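Local structure of acyl-CoA thioesterase II TesB2 (Mycobacterium marinum, 3U0A) at the interface of chains A and B. The protein hydrolyses acyl-CoA thioesters, probably releasing free fatty acids and CoA, and assembles as a homotetramer. Coordinates in Å, arbitrary orientation; residue numbers count along the deposited sequence, not the author numbering. Chains: chain A/B, Acyl-CoA thioesterase II TesB2.

The interface of chains A and B. Residues chain A 65, 222, 271; chain B 61-63, 108-109.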
ATOM      1  N   TYR A  65       2.629  -1.000   9.861  1.00 39.63           N
ATOM      2  CA  TYR A  65       4.044  -1.187   9.944  1.00 40.09           C
ATOM      3  C   TYR A  65       4.383  -2.158  11.100  1.00 40.38           C
ATOM      4  O   TYR A  65       4.025  -1.926  12.251  1.00 40.31           O
ATOM      5  CB  TYR A  65       4.690   0.166  10.205  1.00 40.25           C
ATOM      6  CG  TYR A  65       5.085   0.981   8.988  1.00 40.32           C
ATOM      7  CD1 TYR A  65       5.820   0.414   7.947  1.00 40.59           C
ATOM      8  CD2 TYR A  65       4.789   2.347   8.917  1.00 40.21           C
ATOM      9  CE1 TYR A  65       6.207   1.163   6.847  1.00 40.72           C
ATOM     10  CE2 TYR A  65       5.179   3.113   7.832  1.00 40.35           C
ATOM     11  CZ  TYR A  65       5.897   2.525   6.784  1.00 40.60           C
ATOM     12  OH  TYR A  65       6.276   3.289   5.674  1.00 40.79           O
ATOM     13  N   ASP A 222       5.919  -4.348   6.469  1.00 40.98           N
ATOM     14  CA  ASP A 222       4.637  -3.697   6.390  1.00 40.87           C
ATOM     15  C   ASP A 222       3.571  -4.555   5.728  1.00 40.84           C
ATOM     16  O   ASP A 222       3.793  -5.727   5.472  1.00 40.87           O
ATOM     17  CB  ASP A 222       4.782  -2.321   5.711  1.00 40.89           C
ATOM     18  CG  ASP A 222       4.901  -2.383   4.192  1.00 40.96           C
ATOM     19  OD1 ASP A 222       4.550  -3.388   3.545  1.00 41.00           O
ATOM     20  OD2 ASP A 222       5.313  -1.350   3.649  1.00 41.02           O
ATOM     21  N   GLU A 271       5.976  -5.250   1.820  1.00 37.91           N
ATOM     22  CA  GLU A 271       7.422  -5.268   1.754  1.00 37.93           C
ATOM     23  C   GLU A 271       7.961  -6.121   2.935  1.00 38.14           C
ATOM     24  O   GLU A 271       7.385  -6.119   4.022  1.00 38.54           O
ATOM     25  CB  GLU A 271       7.956  -3.839   1.786  1.00 38.47           C
ATOM     26  CG  GLU A 271       9.448  -3.755   1.541  1.00 38.63           C
ATOM     27  CD  GLU A 271       9.948  -2.326   1.368  1.00 39.42           C
ATOM     28  OE1 GLU A 271       9.599  -1.431   2.215  1.00 40.07           O
ATOM     29  OE2 GLU A 271      10.705  -2.117   0.377  1.00 39.70           O
TER
ATOM     30  N   SER B  61       9.685   3.480   2.329  1.00 40.80           N
ATOM     31  CA  SER B  61       8.212   3.448   2.165  1.00 40.55           C
ATOM     32  C   SER B  61       7.469   4.517   2.935  1.00 40.11           C
ATOM     33  O   SER B  61       7.991   5.093   3.867  1.00 39.95           O
ATOM     34  CB  SER B  61       7.612   2.069   2.503  1.00 40.72           C
ATOM     35  OG  SER B  61       7.660   1.790   3.888  1.00 40.57           O
ATOM     36  N   LEU B  62       6.258   4.799   2.480  1.00 39.99           N
ATOM     37  CA  LEU B  62       5.336   5.685   3.189  1.00 39.64           C
ATOM     38  C   LEU B  62       3.919   5.208   2.955  1.00 39.65           C
ATOM     39  O   LEU B  62       3.647   4.611   1.918  1.00 39.98           O
ATOM     40  CB  LEU B  62       5.530   7.148   2.757  1.00 39.63           C
ATOM     41  CG  LEU B  62       5.220   7.592   1.322  1.00 39.92           C
ATOM     42  CD1 LEU B  62       3.719   7.753   1.101  1.00 39.92           C
ATOM     43  CD2 LEU B  62       5.917   8.901   0.989  1.00 40.05           C
ATOM     44  N   HIS B  63       3.052   5.385   3.958  1.00 39.36           N
ATOM     45  CA  HIS B  63       1.606   5.209   3.808  1.00 39.41           C
ATOM     46  C   HIS B  63       0.895   6.406   4.390  1.00 39.14           C
ATOM     47  O   HIS B  63       1.248   6.880   5.448  1.00 38.83           O
ATOM     48  CB  HIS B  63       1.010   3.973   4.500  1.00 39.44           C
ATOM     49  CG  HIS B  63       1.808   2.674   4.383  1.00 39.73           C
ATOM     50  ND1 HIS B  63       2.073   1.886   5.476  1.00 39.69           N
ATOM     51  CD2 HIS B  63       2.325   1.989   3.275  1.00 40.18           C
ATOM     52  CE1 HIS B  63       2.775   0.792   5.076  1.00 40.12           C
ATOM     53  NE2 HIS B  63       2.941   0.861   3.731  1.00 40.40           N
ATOM     54  N   ALA B 108       6.031   6.607   7.741  1.00 38.25           N
ATOM     55  CA  ALA B 108       7.165   6.376   6.859  1.00 38.16           C
ATOM     56  C   ALA B 108       8.269   5.604   7.535  1.00 38.33           C
ATOM     57  O   ALA B 108       8.530   5.804   8.702  1.00 38.54           O
ATOM     58  CB  ALA B 108       7.689   7.685   6.307  1.00 38.11           C
ATOM     59  N   SER B 109       8.939   4.745   6.750  1.00 38.33           N
ATOM     60  CA  SER B 109      10.020   3.907   7.224  1.00 38.59           C
ATOM     61  C   SER B 109      11.319   4.195   6.476  1.00 38.71           C
ATOM     62  O   SER B 109      11.309   4.522   5.309  1.00 38.56           O
ATOM     63  CB  SER B 109       9.628   2.415   7.115  1.00 38.63           C
ATOM     64  OG  SER B 109      10.572   1.552   7.740  1.00 38.98           O
TER
HETATM   65  O   HOH W   1       7.943  -0.749   4.039  1.00  2.00           O
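Strands 58-66, 222-227 and 264-275 of chain A meet strands 57-66 and 104-112 of chain B, and the phenol of A:Tyr65 projects into the chain B strands. Its hydroxyl OH and the hydroxyl OG of B:Ser61 share a 2.7 Å hydrogen bond, with OG in the plane of the phenol ring, at its edge. The backbone O of B:Ser61 is a close neighbour of the same OH at 3.1 Å, but poorly aligned to receive its hydrogen. CE1 of the phenol packs 3.7 Å from CB of B:Ser109, while CE2 rests near the backbone of B:Ala108. Over one ring face, displaced toward the rim, lies CE1 of the B:His63 imidazole. That imidazole also gives a weak, bent hydrogen bond from NE2 to the carboxylate OD2 of A:Asp222 (3.2 Å), the two planes turned 51° apart. A chi1 of 78° sets CG of A:Asp222 between the backbone N and the carbonyl carbon, with OD2 turned toward B:His63 and OD1 toward strand 264-275. There OD1 accepts a nearly straight bond (170° at H) from the backbone N of A:Glu271, coming from above the carboxylate plane. A water ties the chains together, 2.6 Å from B:Ser61 OG, and also bonded to A:Asp222 OD2 and A:Glu271 OE1; the extended side chain of A:Glu271 brings OE1 to it. A:Asp222 thus anchors both its neighbouring strand and chain B, and this two-fold contact is probably one subunit junction of the homotetramer, its strands fixed by a hydroxyl pair and a shared water.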